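Local coordinates for protein thermosome subunit (Methanococcoides burtonii, PDB 3AQ1) that probably binds and hydrolyses ATP to help other proteins fold, as a member of the group II (TCP-1) chaperonin family, at residues S71-C85 with I456-R468. Sequence-based numbering, arbitrary orientation.
Sequences STIISEGYRHAAEKC and INAAMEATVMILR
Two antiparallel helices of the chaperonin's largely helical equatorial domain pack here, 71-85 against 456-467, their axes 9.6 Å apart and 168° between their directions. A82 and S75 of one helix face M460 and V464 of the other. The methyl CB of A82 sits against M460, whose CE lies 3.6 Å away; M460 CG lies anti to the backbone N (chi1 180°), and the chain then bends at chi2 and chi3, bringing SD and CE beside R79 CA and CB. One turn along, V464 CG2 lies 3.6 Å from S75 O, and L467 CD1 reaches I74 CG2. In this mainly helical domain, which binds the nucleotide in group II chaperonins, helix 45-65 lines the Y78 side of the pair: T463 CG2 meets the Y78 ring at its edge, 3.7 Å from CE2, I74 CG2 sits over the centre of one ring face, and Y78 OH bonds to L57 O. R79 works the other flank. Its chain bends at chi3 and brings NH1 to 2.8 Å from E461 OE2 in a salt bridge, on the syn side of the carboxylate but tilted out of its plane, with the guanidinium and carboxylate planes 48° apart; NH2 adds a weaker bond to OE1, while M460 SD lies over one guanidinium face. Where helix 456-467 ends, S71 OG gives L467 O a weak hydrogen bond, and R468 CG passes 3.6 Å from S75 OG, itself bonded to S71 O.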
ATOM      1  N   SER A  71      34.637  13.797 -15.829  1.00 82.58           N
ATOM      2  CA  SER A  71      33.366  13.808 -15.116  1.00 77.37           C
ATOM      3  C   SER A  71      32.225  13.078 -15.829  1.00 84.22           C
ATOM      4  O   SER A  71      31.321  12.543 -15.191  1.00 86.89           O
ATOM      5  CB  SER A  71      32.956  15.252 -14.840  1.00 66.52           C
ATOM      6  OG  SER A  71      31.552  15.385 -14.841  1.00 66.42           O
ATOM      7  N   THR A  72      32.261  13.060 -17.152  1.00 83.82           N
ATOM      8  CA  THR A  72      31.169  12.488 -17.922  1.00 77.47           C
ATOM      9  C   THR A  72      31.247  10.965 -18.016  1.00 70.67           C
ATOM     10  O   THR A  72      30.225  10.287 -18.123  1.00 74.15           O
ATOM     11  CB  THR A  72      31.105  13.142 -19.300  1.00 77.29           C
ATOM     12  OG1 THR A  72      30.474  14.421 -19.158  1.00 84.21           O
ATOM     13  CG2 THR A  72      30.321  12.291 -20.275  1.00 73.05           C
ATOM     14  N   ILE A  73      32.466  10.442 -17.952  1.00 66.98           N
ATOM     15  CA  ILE A  73      32.719   9.002 -17.922  1.00 64.04           C
ATOM     16  C   ILE A  73      32.205   8.389 -16.625  1.00 64.64           C
ATOM     17  O   ILE A  73      31.604   7.314 -16.631  1.00 67.54           O
ATOM     18  CB  ILE A  73      34.235   8.693 -18.057  1.00 90.29           C
ATOM     19  CG1 ILE A  73      34.711   8.921 -19.494  1.00100.07           C
ATOM     20  CG2 ILE A  73      34.542   7.270 -17.627  1.00 84.85           C
ATOM     21  CD1 ILE A  73      36.227   8.803 -19.680  1.00109.02           C
ATOM     22  N   ILE A  74      32.450   9.082 -15.515  1.00 65.52           N
ATOM     23  CA  ILE A  74      31.957   8.662 -14.204  1.00 64.64           C
ATOM     24  C   ILE A  74      30.445   8.498 -14.216  1.00 62.36           C
ATOM     25  O   ILE A  74      29.929   7.505 -13.716  1.00 64.77           O
ATOM     26  CB  ILE A  74      32.341   9.666 -13.096  1.00 68.04           C
ATOM     27  CG1 ILE A  74      33.860   9.721 -12.933  1.00 71.97           C
ATOM     28  CG2 ILE A  74      31.691   9.285 -11.772  1.00 64.51           C
ATOM     29  CD1 ILE A  74      34.342  10.870 -12.088  1.00 71.90           C
ATOM     30  N   SER A  75      29.745   9.472 -14.794  1.00 60.90           N
ATOM     31  CA  SER A  75      28.289   9.431 -14.897  1.00 64.44           C
ATOM     32  C   SER A  75      27.778   8.183 -15.608  1.00 70.92           C
ATOM     33  O   SER A  75      26.855   7.526 -15.118  1.00 68.37           O
ATOM     34  CB  SER A  75      27.765  10.662 -15.623  1.00 68.36           C
ATOM     35  OG  SER A  75      28.153  11.836 -14.949  1.00 74.19           O
ATOM     36  N   GLU A  76      28.359   7.860 -16.762  1.00 72.66           N
ATOM     37  CA  GLU A  76      27.930   6.669 -17.489  1.00 77.10           C
ATOM     38  C   GLU A  76      28.287   5.398 -16.734  1.00 70.48           C
ATOM     39  O   GLU A  76      27.491   4.462 -16.681  1.00 73.12           O
ATOM     40  CB  GLU A  76      28.494   6.647 -18.906  1.00 87.36           C
ATOM     41  CG  GLU A  76      27.671   7.475 -19.873  1.00 99.01           C
ATOM     42  CD  GLU A  76      28.524   8.406 -20.715  1.00107.32           C
ATOM     43  OE1 GLU A  76      29.396   7.912 -21.464  1.00103.30           O
ATOM     44  OE2 GLU A  76      28.320   9.636 -20.624  1.00110.43           O
ATOM     45  N   GLY A  77      29.477   5.376 -16.139  1.00 63.06           N
ATOM     46  CA  GLY A  77      29.879   4.277 -15.278  1.00 65.24           C
ATOM     47  C   GLY A  77      28.879   4.028 -14.157  1.00 61.78           C
ATOM     48  O   GLY A  77      28.440   2.900 -13.939  1.00 62.08           O
ATOM     49  N   TYR A  78      28.518   5.090 -13.443  1.00 53.87           N
ATOM     50  CA  TYR A  78      27.528   5.003 -12.379  1.00 53.84           C
ATOM     51  C   TYR A  78      26.185   4.505 -12.909  1.00 61.43           C
ATOM     52  O   TYR A  78      25.584   3.599 -12.331  1.00 66.46           O
ATOM     53  CB  TYR A  78      27.330   6.364 -11.706  1.00 47.08           C
ATOM     54  CG  TYR A  78      28.358   6.742 -10.668  1.00 35.65           C
ATOM     55  CD1 TYR A  78      29.464   5.948 -10.418  1.00 38.50           C
ATOM     56  CD2 TYR A  78      28.225   7.915  -9.952  1.00 45.03           C
ATOM     57  CE1 TYR A  78      30.401   6.319  -9.471  1.00 42.98           C
ATOM     58  CE2 TYR A  78      29.148   8.293  -9.004  1.00 50.76           C
ATOM     59  CZ  TYR A  78      30.229   7.495  -8.764  1.00 49.85           C
ATOM     60  OH  TYR A  78      31.138   7.891  -7.811  1.00 60.28           O
ATOM     61  N   ARG A  79      25.712   5.106 -13.997  1.00 60.24           N
ATOM     62  CA  ARG A  79      24.412   4.741 -14.550  1.00 66.74           C
ATOM     63  C   ARG A  79      24.401   3.283 -15.007  1.00 69.76           C
ATOM     64  O   ARG A  79      23.384   2.595 -14.915  1.00 74.41           O
ATOM     65  CB  ARG A  79      24.025   5.663 -15.702  1.00 67.75           C
ATOM     66  CG  ARG A  79      22.679   5.312 -16.321  1.00 71.26           C
ATOM     67  CD  ARG A  79      22.375   6.191 -17.511  1.00 64.00           C
ATOM     68  NE  ARG A  79      22.428   7.604 -17.162  1.00 59.63           N
ATOM     69  CZ  ARG A  79      21.442   8.250 -16.546  1.00 69.47           C
ATOM     70  NH1 ARG A  79      20.330   7.599 -16.203  1.00 62.74           N
ATOM     71  NH2 ARG A  79      21.568   9.544 -16.269  1.00 69.94           N
ATOM     72  N   HIS A  80      25.544   2.818 -15.492  1.00 61.93           N
ATOM     73  CA  HIS A  80      25.697   1.423 -15.859  1.00 70.47           C
ATOM     74  C   HIS A  80      25.716   0.586 -14.577  1.00 68.45           C
ATOM     75  O   HIS A  80      25.149  -0.511 -14.513  1.00 62.73           O
ATOM     76  CB  HIS A  80      26.975   1.247 -16.691  1.00 80.13           C
ATOM     77  CG  HIS A  80      27.133  -0.112 -17.293  1.00 98.27           C
ATOM     78  ND1 HIS A  80      28.360  -0.620 -17.670  1.00106.89           N
ATOM     79  CD2 HIS A  80      26.225  -1.076 -17.577  1.00108.35           C
ATOM     80  CE1 HIS A  80      28.200  -1.836 -18.161  1.00111.64           C
ATOM     81  NE2 HIS A  80      26.915  -2.138 -18.115  1.00113.52           N
ATOM     82  N   ALA A  81      26.343   1.128 -13.540  1.00 68.78           N
ATOM     83  CA  ALA A  81      26.367   0.465 -12.244  1.00 63.98           C
ATOM     84  C   ALA A  81      24.955   0.241 -11.731  1.00 56.24           C
ATOM     85  O   ALA A  81      24.585  -0.878 -11.407  1.00 59.40           O
ATOM     86  CB  ALA A  81      27.172   1.268 -11.245  1.00 64.67           C
ATOM     87  N   ALA A  82      24.167   1.308 -11.663  1.00 51.52           N
ATOM     88  CA  ALA A  82      22.798   1.219 -11.161  1.00 54.34           C
ATOM     89  C   ALA A  82      21.992   0.173 -11.907  1.00 63.33           C
ATOM     90  O   ALA A  82      21.208  -0.562 -11.314  1.00 67.69           O
ATOM     91  CB  ALA A  82      22.110   2.554 -11.256  1.00 52.02           C
ATOM     92  N   GLU A  83      22.182   0.115 -13.215  1.00 70.53           N
ATOM     93  CA  GLU A  83      21.444  -0.829 -14.039  1.00 78.41           C
ATOM     94  C   GLU A  83      21.915  -2.263 -13.786  1.00 74.77           C
ATOM     95  O   GLU A  83      21.113  -3.205 -13.765  1.00 70.50           O
ATOM     96  CB  GLU A  83      21.546  -0.434 -15.517  1.00 83.89           C
ATOM     97  CG  GLU A  83      20.799   0.867 -15.832  1.00 86.96           C
ATOM     98  CD  GLU A  83      21.239   1.530 -17.129  1.00 87.99           C
ATOM     99  OE1 GLU A  83      22.257   1.091 -17.714  1.00 87.94           O
ATOM    100  OE2 GLU A  83      20.566   2.501 -17.551  1.00 83.72           O
ATOM    101  N   LYS A  84      23.216  -2.418 -13.566  1.00 68.76           N
ATOM    102  CA  LYS A  84      23.773  -3.715 -13.204  1.00 66.47           C
ATOM    103  C   LYS A  84      23.325  -4.183 -11.811  1.00 70.55           C
ATOM    104  O   LYS A  84      23.336  -5.372 -11.529  1.00 81.12           O
ATOM    105  CB  LYS A  84      25.294  -3.675 -13.282  1.00 70.40           C
ATOM    106  CG  LYS A  84      25.936  -5.041 -13.228  1.00 82.58           C
ATOM    107  CD  LYS A  84      25.400  -5.958 -14.329  1.00 91.09           C
ATOM    108  CE  LYS A  84      26.034  -7.350 -14.251  1.00 94.22           C
ATOM    109  NZ  LYS A  84      25.199  -8.403 -14.897  1.00 96.22           N
ATOM    110  N   CYS A  85      22.942  -3.253 -10.938  1.00 66.36           N
ATOM    111  CA  CYS A  85      22.428  -3.623  -9.619  1.00 61.98           C
ATOM    112  C   CYS A  85      21.029  -4.201  -9.749  1.00 67.26           C
ATOM    113  O   CYS A  85      20.654  -5.107  -9.011  1.00 68.46           O
ATOM    114  CB  CYS A  85      22.412  -2.427  -8.655  1.00 52.02           C
ATOM    115  SG  CYS A  85      24.032  -1.990  -7.942  1.00 65.17           S
ATOM    116  N   ILE A 456      18.374   3.114  -5.000  1.00 37.48           N
ATOM    117  CA  ILE A 456      19.616   3.043  -5.750  1.00 40.85           C
ATOM    118  C   ILE A 456      19.581   3.918  -7.000  1.00 47.35           C
ATOM    119  O   ILE A 456      20.501   4.700  -7.238  1.00 52.84           O
ATOM    120  CB  ILE A 456      19.990   1.608  -6.116  1.00 40.59           C
ATOM    121  CG1 ILE A 456      20.410   0.840  -4.860  1.00 40.58           C
ATOM    122  CG2 ILE A 456      21.133   1.600  -7.118  1.00 40.05           C
ATOM    123  CD1 ILE A 456      20.670  -0.630  -5.098  1.00 45.62           C
ATOM    124  N   ASN A 457      18.516   3.808  -7.783  1.00 46.54           N
ATOM    125  CA  ASN A 457      18.373   4.639  -8.978  1.00 55.42           C
ATOM    126  C   ASN A 457      18.296   6.148  -8.665  1.00 60.96           C
ATOM    127  O   ASN A 457      18.805   6.977  -9.414  1.00 59.79           O
ATOM    128  CB  ASN A 457      17.174   4.194  -9.835  1.00 47.49           C
ATOM    129  CG  ASN A 457      17.357   2.793 -10.430  1.00 64.23           C
ATOM    130  OD1 ASN A 457      18.462   2.229 -10.432  1.00 70.76           O
ATOM    131  ND2 ASN A 457      16.265   2.230 -10.944  1.00 63.77           N
ATOM    132  N   ALA A 458      17.667   6.508  -7.556  1.00 52.10           N
ATOM    133  CA  ALA A 458      17.574   7.916  -7.210  1.00 52.17           C
ATOM    134  C   ALA A 458      18.938   8.465  -6.781  1.00 54.48           C
ATOM    135  O   ALA A 458      19.324   9.562  -7.166  1.00 55.07           O
ATOM    136  CB  ALA A 458      16.505   8.149  -6.123  1.00 39.45           C
ATOM    137  N   ALA A 459      19.675   7.698  -5.992  1.00 49.81           N
ATOM    138  CA  ALA A 459      20.999   8.128  -5.586  1.00 47.24           C
ATOM    139  C   ALA A 459      21.846   8.352  -6.826  1.00 48.57           C
ATOM    140  O   ALA A 459      22.514   9.369  -6.960  1.00 57.32           O
ATOM    141  CB  ALA A 459      21.637   7.103  -4.684  1.00 49.88           C
ATOM    142  N   MET A 460      21.809   7.395  -7.739  1.00 41.10           N
ATOM    143  CA  MET A 460      22.538   7.512  -8.989  1.00 44.71           C
ATOM    144  C   MET A 460      22.097   8.732  -9.832  1.00 52.20           C
ATOM    145  O   MET A 460      22.932   9.517 -10.265  1.00 55.44           O
ATOM    146  CB  MET A 460      22.430   6.202  -9.780  1.00 46.21           C
ATOM    147  CG  MET A 460      23.147   6.211 -11.113  1.00 53.12           C
ATOM    148  SD  MET A 460      22.128   6.994 -12.371  1.00 60.92           S
ATOM    149  CE  MET A 460      21.069   5.621 -12.819  1.00 44.64           C
ATOM    150  N   GLU A 461      20.793   8.891 -10.051  1.00 53.65           N
ATOM    151  CA  GLU A 461      20.264  10.015 -10.834  1.00 47.60           C
ATOM    152  C   GLU A 461      20.568  11.378 -10.229  1.00 48.44           C
ATOM    153  O   GLU A 461      20.762  12.353 -10.949  1.00 57.12           O
ATOM    154  CB  GLU A 461      18.750   9.893 -11.028  1.00 48.60           C
ATOM    155  CG  GLU A 461      18.304   8.746 -11.923  1.00 57.19           C
ATOM    156  CD  GLU A 461      18.758   8.894 -13.352  1.00 65.74           C
ATOM    157  OE1 GLU A 461      19.321   9.955 -13.692  1.00 73.66           O
ATOM    158  OE2 GLU A 461      18.551   7.946 -14.134  1.00 68.96           O
ATOM    159  N   ALA A 462      20.591  11.445  -8.905  1.00 46.48           N
ATOM    160  CA  ALA A 462      20.874  12.686  -8.203  1.00 44.14           C
ATOM    161  C   ALA A 462      22.346  13.039  -8.312  1.00 55.76           C
ATOM    162  O   ALA A 462      22.710  14.210  -8.452  1.00 62.44           O
ATOM    163  CB  ALA A 462      20.485  12.561  -6.744  1.00 35.84           C
ATOM    164  N   THR A 463      23.188  12.014  -8.219  1.00 52.60           N
ATOM    165  CA  THR A 463      24.632  12.189  -8.268  1.00 48.85           C
ATOM    166  C   THR A 463      25.030  12.597  -9.671  1.00 58.35           C
ATOM    167  O   THR A 463      25.795  13.539  -9.868  1.00 64.47           O
ATOM    168  CB  THR A 463      25.345  10.891  -7.895  1.00 40.88           C
ATOM    169  OG1 THR A 463      25.121  10.624  -6.513  1.00 52.42           O
ATOM    170  CG2 THR A 463      26.832  10.990  -8.138  1.00 42.80           C
ATOM    171  N   VAL A 464      24.491  11.881 -10.646  1.00 56.37           N
ATOM    172  CA  VAL A 464      24.788  12.149 -12.039  1.00 55.10           C
ATOM    173  C   VAL A 464      24.266  13.514 -12.469  1.00 57.00           C
ATOM    174  O   VAL A 464      24.910  14.225 -13.225  1.00 55.61           O
ATOM    175  CB  VAL A 464      24.216  11.051 -12.926  1.00 50.73           C
ATOM    176  CG1 VAL A 464      23.929  11.578 -14.311  1.00 47.69           C
ATOM    177  CG2 VAL A 464      25.186   9.871 -12.959  1.00 49.89           C
ATOM    178  N   MET A 465      23.105  13.891 -11.967  1.00 61.94           N
ATOM    179  CA  MET A 465      22.544  15.180 -12.321  1.00 61.78           C
ATOM    180  C   MET A 465      23.461  16.301 -11.828  1.00 68.50           C
ATOM    181  O   MET A 465      23.636  17.322 -12.488  1.00 82.55           O
ATOM    182  CB  MET A 465      21.142  15.313 -11.732  1.00 56.08           C
ATOM    183  CG  MET A 465      20.575  16.698 -11.813  1.00 63.39           C
ATOM    184  SD  MET A 465      18.816  16.648 -12.104  1.00125.21           S
ATOM    185  CE  MET A 465      18.353  15.368 -10.946  1.00 51.35           C
ATOM    186  N   ILE A 466      24.055  16.096 -10.664  1.00 56.10           N
ATOM    187  CA  ILE A 466      24.966  17.061 -10.074  1.00 50.51           C
ATOM    188  C   ILE A 466      26.333  17.102 -10.780  1.00 59.01           C
ATOM    189  O   ILE A 466      26.968  18.151 -10.847  1.00 63.74           O
ATOM    190  CB  ILE A 466      25.166  16.729  -8.596  1.00 48.18           C
ATOM    191  CG1 ILE A 466      23.855  16.960  -7.842  1.00 46.79           C
ATOM    192  CG2 ILE A 466      26.344  17.512  -8.005  1.00 50.59           C
ATOM    193  CD1 ILE A 466      23.983  16.876  -6.344  1.00 46.81           C
ATOM    194  N   LEU A 467      26.783  15.963 -11.299  1.00 50.87           N
ATOM    195  CA  LEU A 467      28.062  15.886 -11.996  1.00 54.96           C
ATOM    196  C   LEU A 467      28.021  16.535 -13.382  1.00 66.77           C
ATOM    197  O   LEU A 467      28.961  17.219 -13.803  1.00 63.39           O
ATOM    198  CB  LEU A 467      28.491  14.428 -12.157  1.00 44.51           C
ATOM    199  CG  LEU A 467      28.893  13.658 -10.906  1.00 45.34           C
ATOM    200  CD1 LEU A 467      29.240  12.239 -11.280  1.00 34.83           C
ATOM    201  CD2 LEU A 467      30.077  14.335 -10.223  1.00 50.07           C
ATOM    202  N   ARG A 468      26.932  16.296 -14.097  1.00 69.95           N
ATOM    203  CA  ARG A 468      26.841  16.718 -15.481  1.00 75.08           C
ATOM    204  C   ARG A 468      26.189  18.074 -15.568  1.00 72.59           C
ATOM    205  O   ARG A 468      25.009  18.198 -15.875  1.00 82.74           O
ATOM    206  CB  ARG A 468      26.120  15.666 -16.329  1.00 83.87           C
ATOM    207  CG  ARG A 468      27.089  14.667 -16.983  1.00 99.11           C
ATOM    208  CD  ARG A 468      26.347  13.562 -17.724  1.00111.01           C
ATOM    209  NE  ARG A 468      25.082  14.044 -18.274  1.00120.11           N
ATOM    210  CZ  ARG A 468      24.915  14.465 -19.524  1.00120.52           C
ATOM    211  NH1 ARG A 468      25.934  14.454 -20.374  1.00119.63           N
ATOM    212  NH2 ARG A 468      23.723  14.893 -19.922  1.00116.97           N
TER